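Local coordinates for hypothetical protein S4005 (Shigella flexneri 2a, PDB 1Z67) that is of unknown function but has a new helical fold with a homeodomain-like motif, which may hint at binding of nucleic acid, at residues G34-V37 and L38-K41; L85-D88 and T89-S93; A124-E127 and L128-G131. All blocks are in the same frame, centred on the assembly; numbering follows the deposited sequence.

Followed from the N terminus, the three contacts come in series, and none nests in or crosses another. Contact 1 closes the first turns of helix 35-44, whose buried side chains touch helix 21-31 and the loop that precedes helix 121-133. Contact 2 closes the short loop between helices 75-85 and 89-106 and starts the second of these helices. Contact 3 closes turns within helix 121-133. Ala-117 ties the first to the last, since both Ile-35 and Ala-124 touch it; the nearest atoms of contacts 1 and 3 are still about 7 Å apart. Contacts 2 and 3 lie on opposite sides of the chain's centre, their own centres about 28 Å apart.

Contact 1. Residues G34-V37 and L38-K41; sequences GIQV and LLEK
Leu-39 folds back along the helix onto Ile-35 and Gln-36, and its side chain can be traced atom by atom. CB rests between two backbone oxygens, 3.7 Å from Gln-36 O and equally far from Ile-35 O. CG, held beside the residue's own backbone N by a chi1 of -66°, moves closer to the second of these and lies 3.4 Å from Ile-35 O, and the same CG is 4.3 Å from Ile-35 CG1. At the end, Leu-39 CD1 meets the amide oxygen Gln-36 OE1 at 3.4 Å. That oxygen reaches the methyl because the Gln-36 chain bends at chi2 (52°); the two side chains cross at about a right angle. The backbone beneath is regular: Leu-39 N donates to Ile-35 O at 2.9 Å, with an N-H...O angle of 162°. One residue back, Leu-38 CD1 faces Ile-35 CD1 at 4.3 Å, and both residues also press on Val-29 of helix 21-31. On another flank the extended Lys-41 passes CG over Val-37 O at 3.4 Å before its NZ bonds to Leu-73 O. With Gly-34 as N-cap, buried Ile-35, Leu-38 and Leu-39, and exposed Gln-36 and Glu-40, this is the opening of an amphipathic helix in an all-helical fold.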
loop_
_atom_site.group_PDB
_atom_site.type_symbol
_atom_site.label_atom_id
_atom_site.label_comp_id
_atom_site.label_asym_id
_atom_site.label_seq_id
_atom_site.Cartn_x
_atom_site.Cartn_y
_atom_site.Cartn_z
ATOM N N GLY A 34 5.200 7.292 6.473
ATOM C CA GLY A 34 6.087 6.183 6.188
ATOM C C GLY A 34 5.498 4.796 6.435
ATOM O O GLY A 34 4.467 4.630 7.125
ATOM N N ILE A 35 6.154 3.785 5.872
ATOM C CA ILE A 35 5.611 2.426 5.996
ATOM C C ILE A 35 5.438 1.957 7.446
ATOM O O ILE A 35 4.446 1.321 7.760
ATOM C CB ILE A 35 6.425 1.420 5.146
ATOM C CG1 ILE A 35 5.655 0.097 5.018
ATOM C CG2 ILE A 35 7.854 1.306 5.657
ATOM C CD1 ILE A 35 4.374 0.214 4.206
ATOM N N GLN A 36 6.340 2.376 8.338
ATOM C CA GLN A 36 6.180 2.065 9.759
ATOM C C GLN A 36 4.860 2.564 10.427
ATOM O O GLN A 36 4.284 1.855 11.280
ATOM C CB GLN A 36 7.422 2.505 10.529
ATOM C CG GLN A 36 7.483 1.938 11.915
ATOM C CD GLN A 36 7.313 0.409 12.007
ATOM O OE1 GLN A 36 7.839 -0.357 11.174
ATOM N NE2 GLN A 36 6.620 -0.033 13.061
ATOM N N VAL A 37 4.387 3.756 10.060
ATOM C CA VAL A 37 3.082 4.232 10.544
ATOM C C VAL A 37 1.964 3.274 10.131
ATOM O O VAL A 37 1.071 2.956 10.919
ATOM C CB VAL A 37 2.733 5.669 10.027
ATOM C CG1 VAL A 37 1.301 6.058 10.390
ATOM C CG2 VAL A 37 3.711 6.692 10.567
ATOM N N LEU A 38 2.008 2.818 8.871
ATOM C CA LEU A 38 0.980 1.949 8.371
ATOM C C LEU A 38 1.058 0.617 9.096
ATOM O O LEU A 38 0.019 0.091 9.465
ATOM C CB LEU A 38 1.083 1.766 6.849
ATOM C CG LEU A 38 0.890 3.054 6.029
ATOM C CD1 LEU A 38 0.910 2.710 4.543
ATOM C CD2 LEU A 38 -0.406 3.809 6.382
ATOM N N LEU A 39 2.278 0.094 9.295
ATOM C CA LEU A 39 2.466 -1.182 10.005
ATOM C C LEU A 39 1.860 -1.106 11.417
ATOM O O LEU A 39 1.102 -1.985 11.826
ATOM C CB LEU A 39 3.956 -1.589 10.022
ATOM C CG LEU A 39 4.606 -1.925 8.663
ATOM C CD1 LEU A 39 6.135 -2.144 8.776
ATOM C CD2 LEU A 39 3.960 -3.147 8.091
ATOM N N GLU A 40 2.134 -0.007 12.099
ATOM C CA GLU A 40 1.610 0.185 13.468
ATOM C C GLU A 40 0.094 0.252 13.478
ATOM O O GLU A 40 -0.543 -0.339 14.371
ATOM C CB GLU A 40 2.171 1.432 14.155
ATOM C CG GLU A 40 2.400 1.285 15.694
ATOM C CD GLU A 40 1.201 0.797 16.518
ATOM O OE1 GLU A 40 1.144 -0.405 16.858
ATOM O OE2 GLU A 40 0.327 1.610 16.862
ATOM N N LYS A 41 -0.495 0.896 12.460
ATOM C CA LYS A 41 -1.958 0.930 12.365
ATOM C C LYS A 41 -2.570 -0.428 12.097
ATOM O O LYS A 41 -3.606 -0.776 12.684
ATOM C CB LYS A 41 -2.444 1.906 11.310
ATOM C CG LYS A 41 -2.237 3.314 11.698
ATOM C CD LYS A 41 -2.864 4.201 10.660
ATOM C CE LYS A 41 -3.226 5.514 11.290
ATOM N NZ LYS A 41 -3.952 6.275 10.291
#

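Contact 2. Residues L85-D88 and T89-S93; sequences LGVD and TSTAS
Asp-88 OD1 accepts a hydrogen bond from the hydroxyl Thr-91 OG1 at 2.7 Å, the shortest polar bond between the two segments. The hydroxyl comes to the syn side of this oxygen, 27° out of the carboxylate plane. The other oxygen, Asp-88 OD2, accepts from Thr-91 N at 3.0 Å, but here the donor stands above the plane, 52° out of it. One residue thus holds both ends of the carboxylate, which should restrict its rotation. Two torsions make this possible. Asp-88 sets CG between its own N and carbonyl carbon (chi1 63°), which tips the group over the helix start, and Thr-91 carries OG1 beside its own N, so that hydroxyl and amide face the same acceptor group. Thr-91 CG2 is turned instead to the valine before the cap and packs on Val-87 CG2 at 3.8 Å, the two side chains crossing at about a right angle. The main chain follows suit: Ala-92 N donates to Asp-88 O at 3.1 Å, closing the first full helical turn. A water bridges the loop to the helix from Val-87 O (2.9 Å) to Thr-89 OG1 (3.2 Å). Upstream, Gly-86, with its positive phi, is the C-prime residue of the Schellman motif that ends helix 75-85, the helix whose Asp-80 and Gln-83 bind a sodium ion. The chemistry is that of a side-chain N-cap: an anionic aspartate here would be favoured by the positive end of the helix dipole, while giving an amide of the first turn a side-chain acceptor.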
loop_
_atom_site.group_PDB
_atom_site.type_symbol
_atom_site.label_atom_id
_atom_site.label_comp_id
_atom_site.label_asym_id
_atom_site.label_seq_id
_atom_site.Cartn_x
_atom_site.Cartn_y
_atom_site.Cartn_z
ATOM N N LEU A 85 -5.794 9.668 -6.297
ATOM C CA LEU A 85 -6.157 8.967 -7.512
ATOM C C LEU A 85 -7.426 9.503 -8.201
ATOM O O LEU A 85 -7.727 9.132 -9.340
ATOM C CB LEU A 85 -6.359 7.494 -7.184
ATOM C CG LEU A 85 -5.169 6.727 -6.645
ATOM C CD1 LEU A 85 -5.671 5.442 -6.091
ATOM C CD2 LEU A 85 -4.249 6.521 -7.803
ATOM N N GLY A 86 -8.181 10.357 -7.515
ATOM C CA GLY A 86 -9.444 10.889 -8.058
ATOM C C GLY A 86 -10.624 9.954 -7.853
ATOM O O GLY A 86 -11.707 10.191 -8.421
ATOM N N VAL A 87 -10.421 8.902 -7.069
ATOM C CA VAL A 87 -11.443 7.890 -6.819
ATOM C C VAL A 87 -12.043 7.918 -5.387
ATOM O O VAL A 87 -11.496 8.533 -4.447
ATOM C CB VAL A 87 -10.937 6.444 -7.174
ATOM C CG1 VAL A 87 -10.364 6.343 -8.626
ATOM C CG2 VAL A 87 -9.882 5.952 -6.137
ATOM N N ASP A 88 -13.136 7.187 -5.211
ATOM C CA ASP A 88 -13.783 7.065 -3.911
ATOM C C ASP A 88 -12.995 6.138 -2.960
ATOM O O ASP A 88 -12.136 5.325 -3.368
ATOM C CB ASP A 88 -15.165 6.483 -4.084
ATOM C CG ASP A 88 -15.112 5.068 -4.649
ATOM O OD1 ASP A 88 -14.843 4.896 -5.862
ATOM O OD2 ASP A 88 -15.302 4.129 -3.870
ATOM N N THR A 89 -13.345 6.267 -1.686
ATOM C CA THR A 89 -12.628 5.572 -0.611
ATOM C C THR A 89 -12.665 4.051 -0.733
ATOM O O THR A 89 -11.668 3.360 -0.464
ATOM C CB THR A 89 -13.183 6.037 0.754
ATOM O OG1 THR A 89 -12.925 7.443 0.888
ATOM C CG2 THR A 89 -12.512 5.281 1.898
ATOM N N SER A 90 -13.783 3.518 -1.196
ATOM C CA SER A 90 -13.926 2.085 -1.361
ATOM C C SER A 90 -13.024 1.557 -2.481
ATOM O O SER A 90 -12.356 0.544 -2.301
ATOM C CB SER A 90 -15.395 1.761 -1.639
ATOM O OG SER A 90 -15.588 0.383 -1.882
ATOM N N THR A 91 -12.944 2.262 -3.599
ATOM C CA THR A 91 -12.033 1.842 -4.657
ATOM C C THR A 91 -10.578 1.886 -4.147
ATOM O O THR A 91 -9.788 0.965 -4.398
ATOM C CB THR A 91 -12.193 2.780 -5.846
ATOM O OG1 THR A 91 -13.516 2.653 -6.366
ATOM C CG2 THR A 91 -11.176 2.460 -6.985
ATOM N N ALA A 92 -10.222 2.944 -3.415
ATOM C CA ALA A 92 -8.871 3.020 -2.839
ATOM C C ALA A 92 -8.600 1.880 -1.861
ATOM O O ALA A 92 -7.499 1.331 -1.852
ATOM C CB ALA A 92 -8.703 4.329 -2.170
ATOM N N SER A 93 -9.579 1.500 -1.037
ATOM C CA SER A 93 -9.370 0.415 -0.078
ATOM C C SER A 93 -9.199 -0.904 -0.817
ATOM O O SER A 93 -8.421 -1.771 -0.384
ATOM C CB SER A 93 -10.442 0.349 1.003
ATOM O OG SER A 93 -11.621 -0.204 0.493
HETATM O O HOH W 1 -11.441 8.972 -1.560
#

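Contact 3. Residues A124-E127 and L128-G131; sequences AGME and LLKG
Leu-128 starts the second segment by lying against the carbonyl of Ala-124. Its N donates to Ala-124 O at 3.0 Å, and the side chain runs past the same oxygen, with Leu-128 CD1 only 3.4 Å from Ala-124 O. Beyond this, Leu-128 touches Leu-107 and Pro-109, while Ala-124 meets Ala-117. Leu-129 N bonds to Gly-125 O at 2.9 Å, almost straight (170°). Leu-129 swings CG away from its backbone N (chi1 169°), bringing CD2 to 4.1 Å from Met-126 SE, a selenium because the residue is selenomethionine. Lys-130 N donates to Met-126 O at 2.8 Å. The long, extended Lys-130 chain then crosses obliquely over Met-126, bringing Lys-130 CE to 3.7 Å from Met-126 CG and to 3.9 Å from Met-126 SE. The bend of Met-126 at chi2 sets the selenium between this methylene and the leucine branch. Gly-131 closes the segment with a hydrogen bond from Gly-131 N to Glu-127 O at 2.8 Å. Four successive i to i+4 bonds, with Met-126 touching a leucine branch at i+3 and lysine methylenes at i+4 on an exposed flank, mark a regular alpha-helix at the periphery of this helical fold.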
loop_
_atom_site.group_PDB
_atom_site.type_symbol
_atom_site.label_atom_id
_atom_site.label_comp_id
_atom_site.label_asym_id
_atom_site.label_seq_id
_atom_site.Cartn_x
_atom_site.Cartn_y
_atom_site.Cartn_z
ATOM N N ALA A 124 14.617 2.387 -0.805
ATOM C CA ALA A 124 14.494 0.997 -0.370
ATOM C C ALA A 124 14.017 0.110 -1.514
ATOM O O ALA A 124 14.559 -0.998 -1.721
ATOM C CB ALA A 124 13.528 0.911 0.778
ATOM N N GLY A 125 13.018 0.577 -2.275
ATOM C CA GLY A 125 12.544 -0.158 -3.451
ATOM C C GLY A 125 13.642 -0.339 -4.498
ATOM O O GLY A 125 13.815 -1.423 -5.049
HETATM N N MSE A 126 14.392 0.720 -4.782
HETATM C CA MSE A 126 15.477 0.617 -5.752
HETATM C C MSE A 126 16.538 -0.413 -5.309
HETATM O O MSE A 126 17.015 -1.214 -6.124
HETATM C CB MSE A 126 16.120 1.977 -5.970
HETATM C CG MSE A 126 17.275 1.920 -6.922
HETATM SE SE MSE A 126 16.681 1.467 -8.745
HETATM C CE MSE A 126 15.380 2.455 -8.744
ATOM N N GLU A 127 16.895 -0.415 -4.015
ATOM C CA GLU A 127 17.854 -1.407 -3.474
ATOM C C GLU A 127 17.327 -2.831 -3.681
ATOM O O GLU A 127 18.083 -3.748 -4.022
ATOM C CB GLU A 127 18.055 -1.147 -1.982
ATOM C CG GLU A 127 18.854 0.119 -1.689
ATOM C CD GLU A 127 19.007 0.349 -0.199
ATOM O OE1 GLU A 127 18.299 -0.313 0.562
ATOM O OE2 GLU A 127 19.843 1.175 0.211
ATOM N N LEU A 128 16.026 -3.027 -3.460
ATOM C CA LEU A 128 15.438 -4.354 -3.632
ATOM C C LEU A 128 15.459 -4.814 -5.096
ATOM O O LEU A 128 15.793 -6.002 -5.417
ATOM C CB LEU A 128 14.004 -4.377 -3.084
ATOM C CG LEU A 128 14.030 -4.397 -1.533
ATOM C CD1 LEU A 128 12.731 -3.765 -0.966
ATOM C CD2 LEU A 128 14.248 -5.811 -0.977
ATOM N N LEU A 129 15.093 -3.895 -5.987
ATOM C CA LEU A 129 15.163 -4.173 -7.433
ATOM C C LEU A 129 16.600 -4.522 -7.812
ATOM O O LEU A 129 16.891 -5.510 -8.498
ATOM C CB LEU A 129 14.748 -2.923 -8.207
ATOM C CG LEU A 129 15.012 -2.928 -9.745
ATOM C CD1 LEU A 129 14.312 -4.076 -10.329
ATOM C CD2 LEU A 129 14.522 -1.583 -10.340
ATOM N N LYS A 130 17.537 -3.698 -7.379
ATOM C CA LYS A 130 18.937 -3.959 -7.732
ATOM C C LYS A 130 19.417 -5.274 -7.129
ATOM O O LYS A 130 20.263 -5.961 -7.719
ATOM C CB LYS A 130 19.811 -2.808 -7.284
ATOM C CG LYS A 130 19.621 -1.552 -8.147
ATOM C CD LYS A 130 20.421 -0.452 -7.499
ATOM C CE LYS A 130 20.497 0.794 -8.309
ATOM N NZ LYS A 130 21.366 1.721 -7.504
ATOM N N GLY A 131 18.905 -5.648 -5.953
ATOM C CA GLY A 131 19.272 -6.947 -5.374
ATOM C C GLY A 131 18.909 -8.097 -6.300
ATOM O O GLY A 131 19.707 -9.037 -6.461
#